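Local atomic coordinates of aldehyde dehydrogenase (Burkholderia thailandensis, PDB entry 5J6B), a protein that probably oxidises aldehydes to carboxylic acids with NADP as cofactor, as a tetrameric member of the aldehyde dehydrogenase family. Residues 11-16 with 22-27; 29-34 with 190-195; 64-69 with 146-151; 339-344 with 362-367. All blocks are in the same frame, centred on the assembly; numbering follows the deposited sequence.

Interaction 1 (11-16 with 22-27)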
loop_
_atom_site.group_PDB
_atom_site.type_symbol
_atom_site.label_atom_id
_atom_site.label_comp_id
_atom_site.label_asym_id
_atom_site.label_seq_id
_atom_site.Cartn_x
_atom_site.Cartn_y
_atom_site.Cartn_z
ATOM N N LYS A 11 8.998 -44.697 -10.298
ATOM C CA LYS A 11 9.825 -45.058 -11.444
ATOM C C LYS A 11 11.134 -45.710 -10.983
ATOM O O LYS A 11 11.605 -45.493 -9.861
ATOM C CB LYS A 11 10.100 -43.812 -12.294
ATOM N N GLU A 12 11.716 -46.548 -11.849
ATOM C CA GLU A 12 12.962 -47.216 -11.473
ATOM C C GLU A 12 14.126 -46.233 -11.413
ATOM O O GLU A 12 15.029 -46.392 -10.583
ATOM C CB GLU A 12 13.269 -48.369 -12.442
ATOM C CG GLU A 12 12.977 -49.753 -11.857
ATOM C CD GLU A 12 13.424 -50.900 -12.763
ATOM O OE1 GLU A 12 13.655 -50.663 -13.968
ATOM O OE2 GLU A 12 13.545 -52.045 -12.272
ATOM N N THR A 13 14.123 -45.216 -12.275
ATOM C CA THR A 13 15.116 -44.152 -12.243
ATOM C C THR A 13 14.437 -42.826 -12.556
ATOM O O THR A 13 13.444 -42.773 -13.291
ATOM C CB THR A 13 16.264 -44.369 -13.251
ATOM O OG1 THR A 13 15.754 -44.227 -14.581
ATOM C CG2 THR A 13 16.896 -45.756 -13.103
ATOM N N TYR A 14 14.997 -41.753 -12.011
ATOM C CA TYR A 14 14.542 -40.404 -12.289
ATOM C C TYR A 14 15.663 -39.590 -12.918
ATOM O O TYR A 14 16.827 -39.733 -12.530
ATOM C CB TYR A 14 14.050 -39.703 -11.006
ATOM C CG TYR A 14 12.717 -40.227 -10.535
ATOM C CD1 TYR A 14 11.530 -39.581 -10.876
ATOM C CD2 TYR A 14 12.640 -41.379 -9.765
ATOM C CE1 TYR A 14 10.297 -40.074 -10.459
ATOM C CE2 TYR A 14 11.421 -41.878 -9.341
ATOM C CZ TYR A 14 10.250 -41.224 -9.693
ATOM O OH TYR A 14 9.038 -41.731 -9.270
ATOM N N PRO A 15 15.350 -38.731 -13.881
ATOM C CA PRO A 15 16.370 -37.847 -14.454
ATOM C C PRO A 15 16.558 -36.623 -13.573
ATOM O O PRO A 15 15.805 -36.385 -12.629
ATOM C CB PRO A 15 15.762 -37.463 -15.803
ATOM C CG PRO A 15 14.259 -37.369 -15.471
ATOM C CD PRO A 15 14.001 -38.449 -14.422
ATOM N N TYR A 16 17.577 -35.835 -13.893
ATOM C CA TYR A 16 17.582 -34.466 -13.405
ATOM C C TYR A 16 17.165 -33.528 -14.533
ATOM O O TYR A 16 17.012 -33.930 -15.687
ATOM C CB TYR A 16 18.934 -34.068 -12.787
ATOM C CG TYR A 16 20.192 -34.082 -13.632
ATOM C CD1 TYR A 16 20.282 -33.372 -14.829
ATOM C CD2 TYR A 16 21.339 -34.721 -13.165
ATOM C CE1 TYR A 16 21.468 -33.347 -15.567
ATOM C CE2 TYR A 16 22.530 -34.697 -13.888
ATOM C CZ TYR A 16 22.584 -34.015 -15.091
ATOM O OH TYR A 16 23.760 -33.997 -15.809
ATOM N N ALA A 22 14.662 -33.102 -19.123
ATOM C CA ALA A 22 15.150 -34.290 -18.430
ATOM C C ALA A 22 16.462 -34.795 -19.028
ATOM O O ALA A 22 16.581 -34.966 -20.246
ATOM C CB ALA A 22 14.093 -35.400 -18.507
ATOM N N VAL A 23 17.436 -35.078 -18.164
ATOM C CA VAL A 23 18.674 -35.745 -18.562
ATOM C C VAL A 23 18.854 -36.978 -17.682
ATOM O O VAL A 23 18.996 -36.852 -16.461
ATOM C CB VAL A 23 19.896 -34.817 -18.434
ATOM C CG1 VAL A 23 21.183 -35.546 -18.882
ATOM C CG2 VAL A 23 19.680 -33.526 -19.218
ATOM N N TYR A 24 18.847 -38.166 -18.291
ATOM C CA TYR A 24 19.145 -39.398 -17.555
ATOM C C TYR A 24 20.658 -39.626 -17.519
ATOM O O TYR A 24 21.201 -40.573 -18.086
ATOM C CB TYR A 24 18.404 -40.581 -18.166
ATOM C CG TYR A 24 16.908 -40.543 -17.928
ATOM C CD1 TYR A 24 16.063 -39.877 -18.807
ATOM C CD2 TYR A 24 16.338 -41.173 -16.822
ATOM C CE1 TYR A 24 14.698 -39.838 -18.597
ATOM C CE2 TYR A 24 14.966 -41.145 -16.608
ATOM C CZ TYR A 24 14.155 -40.473 -17.500
ATOM O OH TYR A 24 12.797 -40.425 -17.305
ATOM N N ALA A 25 21.342 -38.702 -16.833
ATOM C CA ALA A 25 22.800 -38.656 -16.895
ATOM C C ALA A 25 23.429 -39.906 -16.288
ATOM O O ALA A 25 24.476 -40.370 -16.746
ATOM C CB ALA A 25 23.310 -37.397 -16.181
ATOM N N ASN A 26 22.815 -40.443 -15.247
ATOM C CA ASN A 26 23.349 -41.567 -14.490
ATOM C C ASN A 26 22.265 -41.962 -13.500
ATOM O O ASN A 26 21.180 -41.376 -13.482
ATOM C CB ASN A 26 24.663 -41.207 -13.790
ATOM C CG ASN A 26 24.503 -40.059 -12.789
ATOM O OD1 ASN A 26 23.897 -40.229 -11.735
ATOM N ND2 ASN A 26 25.069 -38.899 -13.111
ATOM N N ALA A 27 22.566 -42.952 -12.669
ATOM C CA ALA A 27 21.646 -43.415 -11.633
ATOM C C ALA A 27 22.379 -43.553 -10.309
ATOM O O ALA A 27 22.178 -44.511 -9.556
ATOM C CB ALA A 27 20.992 -44.737 -12.036
HETATM O O HOH W 1 18.582 -41.228 -14.041
#
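Tyr16 and Val23 pair across a beta hairpin made by strands 13-18 and 21-23, at one edge of a small mixed sheet. The pair is antiparallel and hydrogen-bonded: Tyr16 N gives to Val23 O at 3.1 Å and Val23 N to Tyr16 O at 2.8 Å. Val23 O is also met weakly by Ala25 N, because Tyr24 is the centre of an inverse gamma turn that bends the chain away as soon as the pairing ends.

The side chains close the hairpin on two sides. Chi1 of Tyr16 (61°) puts CG between the backbone N and the carbonyl carbon; from there the ring lies alongside Val23 on the same face of the sheet, CE1 of Tyr16 3.6 Å from CB of Val23. The far end of the ring continues to Ala25, whose methyl CB sits 3.4 Å from Tyr16 OH. Ala44, Ala46, Leu214 and Pro215 pack about the same ring.

Pro15, one residue earlier, points the other way and lies over one face of the Tyr24 ring. The two side chains run side by side, and Pro15 CB stands 3.6 Å from the centroid of the Tyr24 ring, only 2° off its normal, a clear CH-pi contact. Thr13 crosses the same ring at an oblique angle, and Pro15 CG also reaches Ala22 CB at 3.6 Å.

Where the two segments have diverged, a single water spans the gap, donating one proton to Tyr14 O at 2.8 Å and the other to Asn26 O at 2.7 Å.

Interaction 2 (29-34 with 190-195)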
loop_
_atom_site.group_PDB
_atom_site.type_symbol
_atom_site.label_atom_id
_atom_site.label_comp_id
_atom_site.label_asym_id
_atom_site.label_seq_id
_atom_site.Cartn_x
_atom_site.Cartn_y
_atom_site.Cartn_z
ATOM N N LEU A 29 22.498 -41.676 -7.473
ATOM C CA LEU A 29 21.905 -41.287 -6.197
ATOM C C LEU A 29 20.811 -42.279 -5.818
ATOM O O LEU A 29 19.717 -42.261 -6.392
ATOM C CB LEU A 29 21.346 -39.868 -6.256
ATOM C CG LEU A 29 20.671 -39.406 -4.955
ATOM C CD1 LEU A 29 21.610 -39.632 -3.765
ATOM C CD2 LEU A 29 20.234 -37.936 -5.039
ATOM N N GLU A 30 21.096 -43.126 -4.834
ATOM C CA GLU A 30 20.093 -44.035 -4.304
ATOM C C GLU A 30 19.215 -43.312 -3.289
ATOM O O GLU A 30 19.715 -42.572 -2.430
ATOM C CB GLU A 30 20.771 -45.245 -3.662
ATOM C CG GLU A 30 21.648 -46.052 -4.621
ATOM C CD GLU A 30 22.274 -47.264 -3.949
ATOM O OE1 GLU A 30 22.707 -47.146 -2.777
ATOM O OE2 GLU A 30 22.321 -48.338 -4.589
ATOM N N VAL A 31 17.903 -43.516 -3.389
ATOM C CA VAL A 31 16.948 -42.936 -2.448
ATOM C C VAL A 31 16.289 -44.087 -1.710
ATOM O O VAL A 31 15.733 -44.995 -2.341
ATOM C CB VAL A 31 15.898 -42.060 -3.146
ATOM C CG1 VAL A 31 14.972 -41.391 -2.094
ATOM C CG2 VAL A 31 16.582 -41.013 -3.998
ATOM N N THR A 32 16.374 -44.064 -0.384
ATOM C CA THR A 32 15.838 -45.132 0.442
ATOM C C THR A 32 14.432 -44.809 0.914
ATOM O O THR A 32 14.069 -43.645 1.124
ATOM C CB THR A 32 16.722 -45.399 1.666
ATOM O OG1 THR A 32 16.819 -44.211 2.474
ATOM C CG2 THR A 32 18.113 -45.865 1.237
ATOM N N ASP A 33 13.635 -45.864 1.050
ATOM C CA ASP A 33 12.450 -45.809 1.891
ATOM C C ASP A 33 12.896 -45.618 3.334
ATOM O O ASP A 33 13.562 -46.486 3.906
ATOM C CB ASP A 33 11.638 -47.102 1.735
ATOM C CG ASP A 33 10.330 -47.079 2.509
ATOM O OD1 ASP A 33 10.336 -46.747 3.719
ATOM O OD2 ASP A 33 9.284 -47.389 1.897
ATOM N N LYS A 34 12.524 -44.486 3.933
ATOM C CA LYS A 34 13.038 -44.186 5.264
ATOM C C LYS A 34 12.427 -45.066 6.352
ATOM O O LYS A 34 12.914 -45.047 7.485
ATOM C CB LYS A 34 12.832 -42.697 5.578
ATOM C CG LYS A 34 13.564 -41.763 4.610
ATOM C CD LYS A 34 15.082 -42.029 4.562
ATOM C CE LYS A 34 15.781 -41.164 3.498
ATOM N NZ LYS A 34 15.077 -41.218 2.166
ATOM N N THR A 190 15.748 -36.750 -0.179
ATOM C CA THR A 190 14.358 -36.645 -0.643
ATOM C C THR A 190 14.276 -35.851 -1.943
ATOM O O THR A 190 13.674 -34.774 -1.990
ATOM C CB THR A 190 13.479 -35.984 0.427
ATOM O OG1 THR A 190 13.966 -34.659 0.683
ATOM C CG2 THR A 190 13.471 -36.785 1.735
ATOM N N PRO A 191 14.828 -36.379 -3.043
ATOM C CA PRO A 191 14.822 -35.619 -4.302
ATOM C C PRO A 191 13.641 -35.882 -5.226
ATOM O O PRO A 191 13.471 -35.145 -6.209
ATOM C CB PRO A 191 16.131 -36.081 -4.968
ATOM C CG PRO A 191 16.247 -37.529 -4.545
ATOM C CD PRO A 191 15.573 -37.644 -3.172
ATOM N N ILE A 192 12.834 -36.910 -4.951
ATOM C CA ILE A 192 11.853 -37.371 -5.931
ATOM C C ILE A 192 10.795 -36.308 -6.179
ATOM O O ILE A 192 10.423 -36.038 -7.326
ATOM C CB ILE A 192 11.209 -38.692 -5.475
ATOM C CG1 ILE A 192 12.269 -39.773 -5.276
ATOM C CG2 ILE A 192 10.174 -39.141 -6.504
ATOM C CD1 ILE A 192 11.721 -41.018 -4.590
ATOM N N GLY A 193 10.263 -35.720 -5.105
ATOM C CA GLY A 193 9.211 -34.733 -5.274
ATOM C C GLY A 193 9.656 -33.562 -6.129
ATOM O O GLY A 193 8.944 -33.139 -7.043
ATOM N N ALA A 194 10.856 -33.036 -5.845
ATOM C CA ALA A 194 11.442 -31.973 -6.655
ATOM C C ALA A 194 11.546 -32.368 -8.125
ATOM O O ALA A 194 11.341 -31.532 -9.014
ATOM C CB ALA A 194 12.825 -31.605 -6.117
ATOM N N LEU A 195 11.867 -33.635 -8.403
ATOM C CA LEU A 195 12.000 -34.062 -9.792
ATOM C C LEU A 195 10.642 -34.283 -10.459
ATOM O O LEU A 195 10.522 -34.120 -11.676
ATOM C CB LEU A 195 12.855 -35.334 -9.869
ATOM C CG LEU A 195 14.311 -35.147 -9.426
ATOM C CD1 LEU A 195 15.024 -36.485 -9.311
ATOM C CD2 LEU A 195 15.059 -34.188 -10.362
#
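Strand 29-32, carrying Leu29 and Val31, passes the start of helix 192-202 at side-chain distance, the nearest CA atoms being those of Val31 and Thr190 at 7.0 Å. The meeting is wholly apolar and buried, with Val31 at its centre. With CG1 anti to the backbone N (chi1 -176°), both methyls are turned to the helix start. CG2 and the proline ring reach toward each other, CG2 of Val31 3.5 Å from CG of Pro191. CG1 of Val31 touches two residues, 4.1 Å from Ile192 CD1 and 3.9 Å from Pro191 CD, so CG and CD of the proline lie against both branches. Leu29 comes in obliquely, with its CD2 4.0 Å from Pro191 CG.

Polar groups frame this apolar patch. Lys34 curls back along its own segment to place NZ 2.8 Å from Thr32 O, and the same ammonium also bonds to the carbonyl oxygens of Glu98 and Arg189. The Glu98 carboxylate in turn receives the amides of Ile192 and Gly193 in the first turn of the helix, a negative group where the helix dipole would be expected to welcome one.

Helix 192-202 joins the neighbouring parallel strands 182-185 and 211-213 as a beta-alpha-beta crossover, and the Leu29 side chain lies about 7 Å from bound NADPH: an N-terminal strand packed on the Rossmann-like cofactor domain of an aldehyde dehydrogenase.

Interaction 3 (64-69 with 146-151)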
loop_
_atom_site.group_PDB
_atom_site.type_symbol
_atom_site.label_atom_id
_atom_site.label_comp_id
_atom_site.label_asym_id
_atom_site.label_seq_id
_atom_site.Cartn_x
_atom_site.Cartn_y
_atom_site.Cartn_z
ATOM N N PRO A 64 14.787 -13.688 -22.215
ATOM C CA PRO A 64 13.520 -14.322 -22.631
ATOM C C PRO A 64 12.503 -14.406 -21.514
ATOM O O PRO A 64 11.318 -14.124 -21.734
ATOM C CB PRO A 64 13.962 -15.717 -23.089
ATOM C CG PRO A 64 15.388 -15.552 -23.475
ATOM C CD PRO A 64 15.949 -14.544 -22.530
ATOM N N LEU A 65 12.947 -14.774 -20.310
ATOM C CA LEU A 65 12.033 -14.905 -19.180
ATOM C C LEU A 65 11.461 -13.548 -18.791
ATOM O O LEU A 65 10.267 -13.428 -18.485
ATOM C CB LEU A 65 12.768 -15.561 -18.008
ATOM C CG LEU A 65 12.025 -16.215 -16.851
ATOM C CD1 LEU A 65 10.872 -17.059 -17.356
ATOM C CD2 LEU A 65 13.011 -17.056 -16.043
ATOM N N ARG A 66 12.295 -12.510 -18.834
ATOM C CA ARG A 66 11.826 -11.154 -18.585
ATOM C C ARG A 66 10.761 -10.726 -19.593
ATOM O O ARG A 66 9.851 -9.967 -19.246
ATOM C CB ARG A 66 13.017 -10.200 -18.619
ATOM C CG ARG A 66 12.657 -8.773 -18.381
ATOM C CD ARG A 66 13.295 -8.240 -17.119
ATOM N NE ARG A 66 12.735 -6.935 -16.791
ATOM C CZ ARG A 66 13.195 -5.787 -17.276
ATOM N NH1 ARG A 66 14.234 -5.786 -18.102
ATOM N NH2 ARG A 66 12.616 -4.644 -16.939
ATOM N N ALA A 67 10.841 -11.215 -20.830
ATOM C CA ALA A 67 9.912 -10.819 -21.880
ATOM C C ALA A 67 8.534 -11.468 -21.758
ATOM O O ALA A 67 7.632 -11.109 -22.525
ATOM C CB ALA A 67 10.499 -11.155 -23.255
ATOM N N LEU A 68 8.350 -12.424 -20.862
ATOM C CA LEU A 68 7.023 -13.008 -20.696
ATOM C C LEU A 68 6.117 -12.020 -19.972
ATOM O O LEU A 68 6.471 -11.554 -18.884
ATOM C CB LEU A 68 7.083 -14.306 -19.899
ATOM C CG LEU A 68 7.718 -15.518 -20.556
ATOM C CD1 LEU A 68 7.561 -16.711 -19.631
ATOM C CD2 LEU A 68 7.066 -15.770 -21.909
ATOM N N PRO A 69 4.947 -11.697 -20.518
ATOM C CA PRO A 69 3.980 -10.879 -19.770
ATOM C C PRO A 69 3.436 -11.627 -18.561
ATOM O O PRO A 69 3.483 -12.859 -18.482
ATOM C CB PRO A 69 2.866 -10.603 -20.789
ATOM C CG PRO A 69 3.386 -11.066 -22.100
ATOM C CD PRO A 69 4.426 -12.110 -21.827
ATOM N N TYR A 146 8.739 7.045 -10.470
ATOM C CA TYR A 146 8.030 5.802 -10.762
ATOM C C TYR A 146 8.976 4.648 -10.479
ATOM O O TYR A 146 10.149 4.712 -10.856
ATOM C CB TYR A 146 7.571 5.735 -12.246
ATOM C CG TYR A 146 6.903 7.000 -12.717
ATOM C CD1 TYR A 146 5.518 7.106 -12.746
ATOM C CD2 TYR A 146 7.658 8.104 -13.110
ATOM C CE1 TYR A 146 4.901 8.273 -13.156
ATOM C CE2 TYR A 146 7.049 9.280 -13.517
ATOM C CZ TYR A 146 5.670 9.358 -13.539
ATOM O OH TYR A 146 5.055 10.523 -13.942
ATOM N N TYR A 147 8.492 3.587 -9.836
ATOM C CA TYR A 147 9.366 2.432 -9.682
ATOM C C TYR A 147 8.597 1.151 -9.974
ATOM O O TYR A 147 7.399 1.048 -9.707
ATOM C CB TYR A 147 10.024 2.372 -8.279
ATOM C CG TYR A 147 9.059 2.141 -7.135
ATOM C CD1 TYR A 147 8.687 0.850 -6.759
ATOM C CD2 TYR A 147 8.519 3.208 -6.427
ATOM C CE1 TYR A 147 7.796 0.635 -5.720
ATOM C CE2 TYR A 147 7.632 3.002 -5.382
ATOM C CZ TYR A 147 7.275 1.715 -5.034
ATOM O OH TYR A 147 6.393 1.508 -3.997
ATOM N N LYS A 148 9.297 0.179 -10.541
ATOM C CA LYS A 148 8.756 -1.157 -10.732
ATOM C C LYS A 148 9.803 -2.153 -10.265
ATOM O O LYS A 148 10.981 -1.818 -10.127
ATOM C CB LYS A 148 8.377 -1.418 -12.198
ATOM C CG LYS A 148 9.547 -1.352 -13.166
ATOM C CD LYS A 148 9.077 -1.556 -14.609
ATOM C CE LYS A 148 10.184 -1.301 -15.615
ATOM N NZ LYS A 148 9.663 -1.423 -17.011
ATOM N N ARG A 149 9.369 -3.385 -10.033
ATOM C CA ARG A 149 10.260 -4.454 -9.609
ATOM C C ARG A 149 10.680 -5.273 -10.821
ATOM O O ARG A 149 9.846 -5.609 -11.668
ATOM C CB ARG A 149 9.572 -5.340 -8.571
ATOM C CG ARG A 149 9.175 -4.586 -7.360
ATOM C CD ARG A 149 8.553 -5.490 -6.320
ATOM N NE ARG A 149 8.646 -4.897 -4.989
ATOM C CZ ARG A 149 9.750 -4.912 -4.251
ATOM N NH1 ARG A 149 10.863 -5.489 -4.714
ATOM N NH2 ARG A 149 9.745 -4.352 -3.051
ATOM N N VAL A 150 11.971 -5.559 -10.919
ATOM C CA VAL A 150 12.513 -6.367 -12.008
ATOM C C VAL A 150 13.192 -7.577 -11.382
ATOM O O VAL A 150 13.542 -7.557 -10.192
ATOM C CB VAL A 150 13.479 -5.557 -12.903
ATOM C CG1 VAL A 150 12.734 -4.449 -13.626
ATOM C CG2 VAL A 150 14.656 -5.007 -12.078
ATOM N N PRO A 151 13.378 -8.661 -12.143
ATOM C CA PRO A 151 14.008 -9.864 -11.570
ATOM C C PRO A 151 15.398 -9.556 -11.027
ATOM O O PRO A 151 16.142 -8.766 -11.609
ATOM C CB PRO A 151 14.078 -10.835 -12.759
ATOM C CG PRO A 151 13.007 -10.365 -13.715
ATOM C CD PRO A 151 12.935 -8.860 -13.537
#
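Arg66, on helix 48-66, reaches across to Val150 and Pro151 at the end of strand 143-151, the middle strand of an antiparallel sheet with 130-133 and 475-483 that in this family serves oligomerisation. Its first torsion sets CG anti to the backbone N (chi1 180°), and an unusual second torsion (chi2 117°) then bends the chain toward the strand. Beyond that bend the chain is extended again, until the last torsion (chi4 -87°) turns the guanidinium about a right angle to it; the group meets Val150 and Pro151 obliquely.

The aliphatic part crosses Pro151 at about a right angle, with Arg66 CD 3.7 Å from Pro151 CD. Farther out, the arginine crosses Val150 aslant. The valine has CG1 beside its backbone N, and this methyl comes within 3.3 Å of Arg66 NH2, a tight fit of nitrogen against hydrocarbon. Lys148 leaves the strand on the side facing the arginine and runs out almost straight beyond CB, its CE at the edge of the guanidinium, 4.3 Å from Arg66 NH2.

The two cationic ends, Arg66 NH2 and Lys148 NZ, are 4.4 Å apart, and both side chains have their main polar partner in another chain. Asp432 of the second subunit takes Arg66 NH1 on its backbone oxygen and Lys148 NZ on its carboxylate, while Trp431 of that subunit forms a cation-pi contact with Lys148. The hydrocarbon of Val150 and Pro151 thus supports the arginine, and the two neighbouring positive charges meet Asp432 of the second subunit, which probably balances them in part.

Interaction 4 (339-344 with 362-367)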
loop_
_atom_site.group_PDB
_atom_site.type_symbol
_atom_site.label_atom_id
_atom_site.label_comp_id
_atom_site.label_asym_id
_atom_site.label_seq_id
_atom_site.Cartn_x
_atom_site.Cartn_y
_atom_site.Cartn_z
ATOM N N SER A 339 20.935 -42.422 13.099
ATOM C CA SER A 339 21.895 -41.555 13.776
ATOM C C SER A 339 21.205 -40.327 14.359
ATOM O O SER A 339 21.572 -39.857 15.442
ATOM C CB SER A 339 23.010 -41.148 12.814
ATOM O OG SER A 339 22.502 -40.387 11.732
ATOM N N GLU A 340 20.180 -39.811 13.675
ATOM C CA GLU A 340 19.456 -38.655 14.206
ATOM C C GLU A 340 18.646 -39.029 15.445
ATOM O O GLU A 340 18.606 -38.268 16.424
ATOM C CB GLU A 340 18.558 -38.060 13.123
ATOM C CG GLU A 340 19.307 -37.155 12.164
ATOM C CD GLU A 340 19.983 -36.006 12.895
ATOM O OE1 GLU A 340 19.279 -35.055 13.284
ATOM O OE2 GLU A 340 21.212 -36.074 13.105
ATOM N N ALA A 341 17.980 -40.189 15.417
ATOM C CA ALA A 341 17.332 -40.699 16.621
ATOM C C ALA A 341 18.341 -40.888 17.750
ATOM O O ALA A 341 18.048 -40.568 18.909
ATOM C CB ALA A 341 16.610 -42.017 16.315
ATOM N N ARG A 342 19.538 -41.409 17.433
ATOM C CA ARG A 342 20.573 -41.562 18.461
ATOM C C ARG A 342 21.016 -40.215 19.019
ATOM O O ARG A 342 21.216 -40.077 20.232
ATOM C CB ARG A 342 21.781 -42.318 17.908
ATOM C CG ARG A 342 21.611 -43.832 17.888
ATOM C CD ARG A 342 22.955 -44.541 17.826
ATOM N NE ARG A 342 23.757 -44.106 16.685
ATOM C CZ ARG A 342 23.637 -44.602 15.456
ATOM N NH1 ARG A 342 22.735 -45.543 15.205
ATOM N NH2 ARG A 342 24.411 -44.153 14.476
ATOM N N ARG A 343 21.183 -39.208 18.152
ATOM C CA ARG A 343 21.496 -37.864 18.631
ATOM C C ARG A 343 20.482 -37.405 19.671
ATOM O O ARG A 343 20.848 -36.987 20.780
ATOM C CB ARG A 343 21.530 -36.862 17.470
ATOM C CG ARG A 343 21.368 -35.393 17.962
ATOM C CD ARG A 343 21.235 -34.393 16.821
ATOM N NE ARG A 343 20.030 -34.628 16.025
ATOM C CZ ARG A 343 18.799 -34.296 16.404
ATOM N NH1 ARG A 343 17.765 -34.563 15.606
ATOM N NH2 ARG A 343 18.593 -33.709 17.585
ATOM N N LEU A 344 19.195 -37.479 19.321
ATOM C CA LEU A 344 18.150 -36.982 20.207
ATOM C C LEU A 344 18.052 -37.828 21.471
ATOM O O LEU A 344 17.876 -37.291 22.572
ATOM C CB LEU A 344 16.809 -36.952 19.471
ATOM C CG LEU A 344 15.644 -36.373 20.277
ATOM C CD1 LEU A 344 15.970 -34.974 20.761
ATOM C CD2 LEU A 344 14.361 -36.363 19.449
ATOM N N GLY A 362 9.175 -42.278 25.371
ATOM C CA GLY A 362 10.575 -42.423 25.723
ATOM C C GLY A 362 11.300 -43.623 25.141
ATOM O O GLY A 362 12.531 -43.671 25.235
ATOM N N LYS A 363 10.589 -44.593 24.554
ATOM C CA LYS A 363 11.242 -45.750 23.946
ATOM C C LYS A 363 11.745 -45.417 22.543
ATOM O O LYS A 363 11.067 -44.744 21.762
ATOM C CB LYS A 363 10.285 -46.943 23.898
ATOM N N VAL A 364 12.954 -45.880 22.233
ATOM C CA VAL A 364 13.609 -45.609 20.960
ATOM C C VAL A 364 14.101 -46.938 20.404
ATOM O O VAL A 364 14.784 -47.691 21.106
ATOM C CB VAL A 364 14.781 -44.619 21.121
ATOM C CG1 VAL A 364 15.450 -44.344 19.779
ATOM C CG2 VAL A 364 14.293 -43.320 21.755
ATOM N N ASP A 365 13.744 -47.236 19.154
ATOM C CA ASP A 365 14.134 -48.504 18.533
ATOM C C ASP A 365 14.550 -48.209 17.095
ATOM O O ASP A 365 13.697 -48.022 16.222
ATOM C CB ASP A 365 12.994 -49.513 18.595
ATOM C CG ASP A 365 13.350 -50.836 17.944
ATOM O OD1 ASP A 365 14.551 -51.170 17.893
ATOM O OD2 ASP A 365 12.425 -51.541 17.485
ATOM N N GLY A 366 15.856 -48.175 16.854
ATOM C CA GLY A 366 16.335 -47.762 15.545
ATOM C C GLY A 366 15.977 -46.307 15.305
ATOM O O GLY A 366 16.279 -45.429 16.121
ATOM N N ALA A 367 15.306 -46.043 14.186
ATOM C CA ALA A 367 14.826 -44.708 13.862
ATOM C C ALA A 367 13.421 -44.436 14.394
ATOM O O ALA A 367 12.905 -43.321 14.219
ATOM C CB ALA A 367 14.866 -44.508 12.344
#
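On the helix whose Ala341 packs against Gly366, the oxygen Glu340 OE1 is held by two nitrogens of Arg343. Arg343 NH1 lies 2.8 Å and Arg343 NE 2.9 Å from it, a side-on salt bridge concentrated on one atom. Both donors come from the same face of the carboxylate, about 45° out of its plane, while the oxygen stays close to the plane of the guanidinium. The third nitrogen, Arg343 NH2, bonds to Ala388 O, which further restricts rotation of the group.

A different side of helix 338-353 makes the contact itself, and one methyl carries it. Ala341 CB sits 3.4 Å from Gly366 O and 4.1 Å from Ala367 CA; with so small a side chain between them, the CA atoms of Ala341 and Ala367 come to 5.5 Å. Val364 completes the seat from the strand, its CG1 4.3 Å from Ala341 CB.

Gly366 and Ala367 have the backbone angles of a type II' turn, the positive phi of Gly366 (65°) being well suited to glycine. They join antiparallel strands 364-365 and 368-375, so the arrangement is a helix resting on a tight beta hairpin, at the margin of the larger mixed sheet of what is, by family, the catalytic domain.

From the N terminus, interaction 1 closes first, a short hairpin loop between 11-16 and 22-27. Interaction 2 opens directly after it and spans a long excursion from 29-34 to 190-195; within that excursion lies interaction 3, which brings 64-69 to 146-151. Interaction 4 then closes a local loop, tying helix 338-353 to the hairpin at the margin of the larger mixed sheet, and none of the four cross. Interactions 1 and 2 touch, through Tyr14, Pro15 and Tyr16 on Ile192 and Leu195, so the N-terminal sheet and the cofactor domain form one packed unit. Interaction 3 lies at the subunit interface, its centre about 49 Å from that of interaction 4.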